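Local coordinates for nucleoside diphosphate kinase (Pyrobaculum aerophilum, PDB 1XQI), which transfers the gamma-phosphate of ATP to nucleoside diphosphates through a phosphohistidine intermediate, supplying the cell's other nucleoside triphosphates, at the interface of chains A and B. Coordinates in Å, arbitrary orientation; residue numbers count along the deposited sequence, not the author numbering. Chains: chain A/B, Nucleoside diphosphate kinase.

Contact 1: the interface of chains A and B. Residues chain A 49-51, 118; chain B 49-51, 194.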
ATOM      1  N   LEU A  49       4.034   4.745  -0.091  1.00 28.82           N
ATOM      2  CA  LEU A  49       3.068   3.843   0.498  1.00 28.99           C
ATOM      3  C   LEU A  49       3.815   2.740   1.217  1.00 28.90           C
ATOM      4  O   LEU A  49       4.632   2.088   0.604  1.00 29.10           O
ATOM      5  CB  LEU A  49       2.220   3.206  -0.592  1.00 29.24           C
ATOM      6  CG  LEU A  49       0.789   2.664  -0.359  1.00 28.65           C
ATOM      7  CD1 LEU A  49       0.662   1.405  -1.151  1.00 27.56           C
ATOM      8  CD2 LEU A  49       0.471   2.384   1.010  1.00 27.04           C
ATOM      9  N   LYS A  50       3.550   2.539   2.509  1.00 28.86           N
ATOM     10  CA  LYS A  50       4.035   1.358   3.198  1.00 29.55           C
ATOM     11  C   LYS A  50       3.150   0.961   4.367  1.00 29.44           C
ATOM     12  O   LYS A  50       2.534   1.824   4.969  1.00 29.49           O
ATOM     13  CB  LYS A  50       5.475   1.540   3.661  1.00 30.17           C
ATOM     14  CG  LYS A  50       5.748   2.693   4.591  1.00 30.35           C
ATOM     15  CD  LYS A  50       7.215   2.668   4.915  1.00 35.10           C
ATOM     16  CE  LYS A  50       7.609   3.835   5.795  1.00 38.02           C
ATOM     17  NZ  LYS A  50       9.092   4.012   5.704  1.00 38.15           N
HETATM   18  N   MSE A  51       3.062  -0.340   4.650  1.00 29.46           N
HETATM   19  CA  MSE A  51       2.421  -0.853   5.875  1.00 30.09           C
HETATM   20  C   MSE A  51       3.558  -0.898   6.954  1.00 32.51           C
HETATM   21  O   MSE A  51       4.659  -1.396   6.684  1.00 33.11           O
HETATM   22  CB  MSE A  51       1.776  -2.234   5.643  1.00 28.62           C
HETATM   23  CG  MSE A  51       1.240  -2.871   6.943  1.00 24.42           C
HETATM   24 SE   MSE A  51       0.372  -4.446   6.673  1.00 12.37          SE
HETATM   25  CE  MSE A  51      -1.041  -3.766   5.879  1.00 16.82           C
ATOM     26  N   VAL A 118      -0.820   2.072   7.786  1.00 27.34           N
ATOM     27  CA  VAL A 118      -0.432   2.175   6.393  1.00 26.46           C
ATOM     28  C   VAL A 118      -0.272   3.663   6.227  1.00 25.84           C
ATOM     29  O   VAL A 118      -1.190   4.419   6.560  1.00 25.74           O
ATOM     30  CB  VAL A 118      -1.514   1.548   5.445  1.00 27.29           C
ATOM     31  CG1 VAL A 118      -1.336   1.992   3.966  1.00 27.26           C
ATOM     32  CG2 VAL A 118      -1.437   0.033   5.521  1.00 25.98           C
TER
ATOM     33  N   LEU B  49       3.271  -4.492   2.870  1.00 28.43           N
ATOM     34  CA  LEU B  49       2.893  -3.675   1.717  1.00 29.09           C
ATOM     35  C   LEU B  49       3.856  -2.524   1.573  1.00 29.32           C
ATOM     36  O   LEU B  49       4.169  -1.860   2.557  1.00 29.55           O
ATOM     37  CB  LEU B  49       1.465  -3.137   1.895  1.00 29.06           C
ATOM     38  CG  LEU B  49       0.529  -2.619   0.777  1.00 28.86           C
ATOM     39  CD1 LEU B  49      -0.133  -1.320   1.249  1.00 27.20           C
ATOM     40  CD2 LEU B  49       1.193  -2.333  -0.489  1.00 30.09           C
ATOM     41  N   LYS B  50       4.342  -2.284   0.358  1.00 29.89           N
ATOM     42  CA  LYS B  50       5.110  -1.046   0.099  1.00 30.67           C
ATOM     43  C   LYS B  50       5.257  -0.684  -1.376  1.00 30.29           C
ATOM     44  O   LYS B  50       5.414  -1.579  -2.189  1.00 31.05           O
ATOM     45  CB  LYS B  50       6.482  -1.073   0.790  1.00 30.69           C
ATOM     46  CG  LYS B  50       7.437  -2.088   0.270  1.00 32.75           C
ATOM     47  CD  LYS B  50       8.828  -1.896   0.909  1.00 39.59           C
ATOM     48  CE  LYS B  50       9.765  -3.089   0.545  1.00 40.05           C
ATOM     49  NZ  LYS B  50      10.582  -3.437   1.748  1.00 40.49           N
HETATM   50  N   MSE B  51       5.160   0.603  -1.705  1.00 29.19           N
HETATM   51  CA  MSE B  51       5.565   1.130  -3.021  1.00 30.05           C
HETATM   52  C   MSE B  51       7.132   1.321  -3.039  1.00 31.71           C
HETATM   53  O   MSE B  51       7.717   1.879  -2.101  1.00 31.72           O
HETATM   54  CB  MSE B  51       4.876   2.497  -3.336  1.00 28.76           C
HETATM   55  CG  MSE B  51       4.895   2.922  -4.810  1.00 24.29           C
HETATM   56 SE   MSE B  51       4.029   4.529  -5.025  1.00 14.86          SE
HETATM   57  CE  MSE B  51       5.202   5.077  -3.909  1.00 18.96           C
ATOM     58  N   LEU B 194       4.020  -8.609   9.307  1.00 65.01           N
ATOM     59  CA  LEU B 194       3.319  -8.446  10.588  1.00 66.38           C
ATOM     60  C   LEU B 194       2.013  -9.251  10.705  1.00 67.35           C
ATOM     61  O   LEU B 194       0.985  -8.847  10.144  1.00 67.31           O
ATOM     62  CB  LEU B 194       2.987  -6.953  10.783  1.00 66.31           C
ATOM     63  CG  LEU B 194       3.859  -5.886  10.092  1.00 66.46           C
ATOM     64  CD1 LEU B 194       3.042  -4.620   9.738  1.00 65.92           C
ATOM     65  CD2 LEU B 194       5.118  -5.549  10.902  1.00 64.88           C
TER
HETATM   66  O   HOH W   1       6.858   3.893  -0.675  1.00 23.45           O
HETATM   67  O   HOH W   2       4.779  -3.725   5.137  1.00 33.55           O
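With CG swung away from the backbone N (chi1 -155° in A:Leu49, -160° in B:Leu49), each leucine of the pair sends its isobutyl group to the same face of a beta ladder, where the two side chains cross obliquely. Their CD1 methyls meet at 3.7 Å, from A:Leu49 CD1 to B:Leu49 CD1, and A:Val118 from the neighbouring strand 117-123 lies nearby. Leucine suits this face because its branched end offers methyls to its symmetry mate. The lysines between them point to the opposite face: A:Lys50 and B:Lys50 face each other at the antiparallel bridge, CB to CB 4.0 Å, and their chains carry the terminal amino groups (NZ) away from the sheet. Two backbone bonds close the ladder, from B:Met51 N to A:Leu49 O and from A:Met51 N to B:Leu49 O, each 2.8 Å; both donors are tilted out of the carbonyl plane, the second by 30°. Beyond them the strands are linked through water. Water 2 joins B:Leu49 N, at 2.8 Å, to A:Met51 O and also reaches B:Leu49 O; water 1 repeats this at the other end. Selenomethionine A:Met51 extends toward B:Leu194, its CG 3.8 Å from the CD1 of that poorly ordered residue. By pairing strand 45-52 of each subunit, the site joins their sheets into one continuous sheet across the dimer, as is typical of this family.

Contact 2: the interface of chains A and B. Residues chain A 51-53, 116; chain B 46-49, 194.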
HETATM    1  N   MSE A  51       3.062  -0.340   4.650  1.00 29.46           N
HETATM    2  CA  MSE A  51       2.421  -0.853   5.875  1.00 30.09           C
HETATM    3  C   MSE A  51       3.558  -0.898   6.954  1.00 32.51           C
HETATM    4  O   MSE A  51       4.659  -1.396   6.684  1.00 33.11           O
HETATM    5  CB  MSE A  51       1.776  -2.234   5.643  1.00 28.62           C
HETATM    6  CG  MSE A  51       1.240  -2.871   6.943  1.00 24.42           C
HETATM    7 SE   MSE A  51       0.372  -4.446   6.673  1.00 12.37          SE
HETATM    8  CE  MSE A  51      -1.041  -3.766   5.879  1.00 16.82           C
ATOM      9  N   VAL A  52       3.301  -0.343   8.140  1.00 33.87           N
ATOM     10  CA  VAL A  52       4.298  -0.349   9.215  1.00 35.51           C
ATOM     11  C   VAL A  52       3.673  -0.670  10.559  1.00 36.57           C
ATOM     12  O   VAL A  52       2.598  -0.181  10.893  1.00 36.87           O
ATOM     13  CB  VAL A  52       5.032   1.017   9.360  1.00 35.75           C
ATOM     14  CG1 VAL A  52       6.083   1.222   8.255  1.00 36.58           C
ATOM     15  CG2 VAL A  52       4.003   2.194   9.415  1.00 36.91           C
ATOM     16  N   LYS A  53       4.359  -1.518  11.314  1.00 38.28           N
ATOM     17  CA  LYS A  53       4.171  -1.653  12.760  1.00 39.34           C
ATOM     18  C   LYS A  53       5.044  -0.636  13.509  1.00 38.62           C
ATOM     19  O   LYS A  53       6.241  -0.823  13.640  1.00 38.21           O
ATOM     20  CB  LYS A  53       4.548  -3.078  13.179  1.00 40.49           C
ATOM     21  CG  LYS A  53       3.929  -3.519  14.493  1.00 44.45           C
ATOM     22  CD  LYS A  53       2.383  -3.495  14.446  1.00 48.45           C
ATOM     23  CE  LYS A  53       1.846  -3.490  15.857  1.00 52.48           C
ATOM     24  NZ  LYS A  53       2.685  -2.538  16.678  1.00 53.97           N
ATOM     25  N   PRO A 116      -0.919  -2.827  12.767  1.00 33.58           N
ATOM     26  CA  PRO A 116      -0.338  -2.173  11.581  1.00 32.76           C
ATOM     27  C   PRO A 116      -1.079  -0.871  11.167  1.00 31.41           C
ATOM     28  O   PRO A 116      -2.324  -0.822  11.199  1.00 30.71           O
ATOM     29  CB  PRO A 116      -0.463  -3.251  10.481  1.00 32.99           C
ATOM     30  CG  PRO A 116      -0.644  -4.586  11.242  1.00 32.71           C
ATOM     31  CD  PRO A 116      -1.393  -4.206  12.490  1.00 33.43           C
TER
ATOM     32  N   ILE B  46      -3.573  -8.705   3.803  1.00 28.15           N
ATOM     33  CA  ILE B  46      -2.274  -8.124   3.435  1.00 27.64           C
ATOM     34  C   ILE B  46      -1.431  -8.026   4.716  1.00 27.58           C
ATOM     35  O   ILE B  46      -1.787  -7.299   5.619  1.00 26.65           O
ATOM     36  CB  ILE B  46      -2.400  -6.720   2.854  1.00 27.71           C
ATOM     37  CG1 ILE B  46      -3.201  -6.741   1.558  1.00 28.36           C
ATOM     38  CG2 ILE B  46      -0.999  -6.097   2.641  1.00 27.11           C
ATOM     39  CD1 ILE B  46      -3.168  -5.394   0.865  1.00 29.86           C
ATOM     40  N   VAL B  47      -0.328  -8.767   4.802  1.00 27.66           N
ATOM     41  CA  VAL B  47       0.530  -8.666   5.985  1.00 27.18           C
ATOM     42  C   VAL B  47       1.835  -7.878   5.755  1.00 28.19           C
ATOM     43  O   VAL B  47       2.593  -7.643   6.707  1.00 29.84           O
ATOM     44  CB  VAL B  47       0.754 -10.060   6.654  1.00 27.27           C
ATOM     45  CG1 VAL B  47      -0.555 -10.567   7.249  1.00 24.55           C
ATOM     46  CG2 VAL B  47       1.343 -11.103   5.681  1.00 25.75           C
ATOM     47  N   ALA B  48       2.111  -7.460   4.506  1.00 28.15           N
ATOM     48  CA  ALA B  48       3.185  -6.473   4.214  1.00 27.59           C
ATOM     49  C   ALA B  48       2.867  -5.740   2.949  1.00 27.55           C
ATOM     50  O   ALA B  48       2.236  -6.269   2.053  1.00 27.98           O
ATOM     51  CB  ALA B  48       4.592  -7.135   4.136  1.00 28.07           C
ATOM     52  N   LEU B  49       3.271  -4.492   2.870  1.00 28.43           N
ATOM     53  CA  LEU B  49       2.893  -3.675   1.717  1.00 29.09           C
ATOM     54  C   LEU B  49       3.856  -2.524   1.573  1.00 29.32           C
ATOM     55  O   LEU B  49       4.169  -1.860   2.557  1.00 29.55           O
ATOM     56  CB  LEU B  49       1.465  -3.137   1.895  1.00 29.06           C
ATOM     57  CG  LEU B  49       0.529  -2.619   0.777  1.00 28.86           C
ATOM     58  CD1 LEU B  49      -0.133  -1.320   1.249  1.00 27.20           C
ATOM     59  CD2 LEU B  49       1.193  -2.333  -0.489  1.00 30.09           C
ATOM     60  N   LEU B 194       4.020  -8.609   9.307  1.00 65.01           N
ATOM     61  CA  LEU B 194       3.319  -8.446  10.588  1.00 66.38           C
ATOM     62  C   LEU B 194       2.013  -9.251  10.705  1.00 67.35           C
ATOM     63  O   LEU B 194       0.985  -8.847  10.144  1.00 67.31           O
ATOM     64  CB  LEU B 194       2.987  -6.953  10.783  1.00 66.31           C
ATOM     65  CG  LEU B 194       3.859  -5.886  10.092  1.00 66.46           C
ATOM     66  CD1 LEU B 194       3.042  -4.620   9.738  1.00 65.92           C
ATOM     67  CD2 LEU B 194       5.118  -5.549  10.902  1.00 64.88           C
TER
HETATM   68  O   HOH W   3       4.779  -3.725   5.137  1.00 33.55           O
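A:Met51 sends its selenium-bearing end along the start of strand 45-52 of chain B, and this is the better-defined packing of the contact. The long, unbranched side chain runs extended as far as SE and then bends (chi3 -70°), which turns the terminal methyl toward B:Ile46. There CE lies 4.0 Å from B:Ile46 CG2, the two side chains crossing at a slant, and 3.6 Å from the carbonyl B:Ile46 O. SE itself rests against the backbone, 3.8 Å from B:Val47 C, and B:Ala48 likewise meets it with its backbone N, its methyl turned away. A flexible thioether, here in its selenium form, suits such a place because it can follow a strand's surface, whereas beta-branched B:Ile46 offers a firm methyl to meet it.

The other part is loose in order rather than in distance. B:Leu194, close to the C-terminus and poorly ordered, reaches over A:Lys53 and A:Pro116. Its CD2 is modelled 3.4 Å from A:Lys53 CB, a doubtful value given the disorder, so the lysine contributes the aliphatic root of its chain. Its other methyl, CD1, comes 3.8 Å from A:Pro116 CB, leucine and proline side chains running past each other in opposite directions. The proline ring gives this methyl a rigid, apolar surface. Toward the strand pairing, water 3 takes over the bridging.

In the fold, the site lies where strand 45-52 of chain A runs out into the loop at A:Lys53, beside the loop residue A:Pro116 just ahead of strand 117-123, and the C-terminal tail of chain B crosses over from its own subunit to reach it.

Contact 1 and contact 2 are neighbouring patches of one two-fold interface, the centres of their C-alpha atoms about 6 Å apart. They share A:Met51, B:Leu49 and B:Leu194, so strand 45-52 serves both: its later half, paired about Lys50, in contact 1, and in contact 2 its end in chain A against its beginning in chain B. The symmetry gives each patch a twin with the chains exchanged, so the strand pairing that assembles the dimer is flanked by tail contacts to either side. Neither patch lies at the catalytic histidine: contact 1 is centred about 14 Å from A:His172, contact 2 about 17 Å from B:His172.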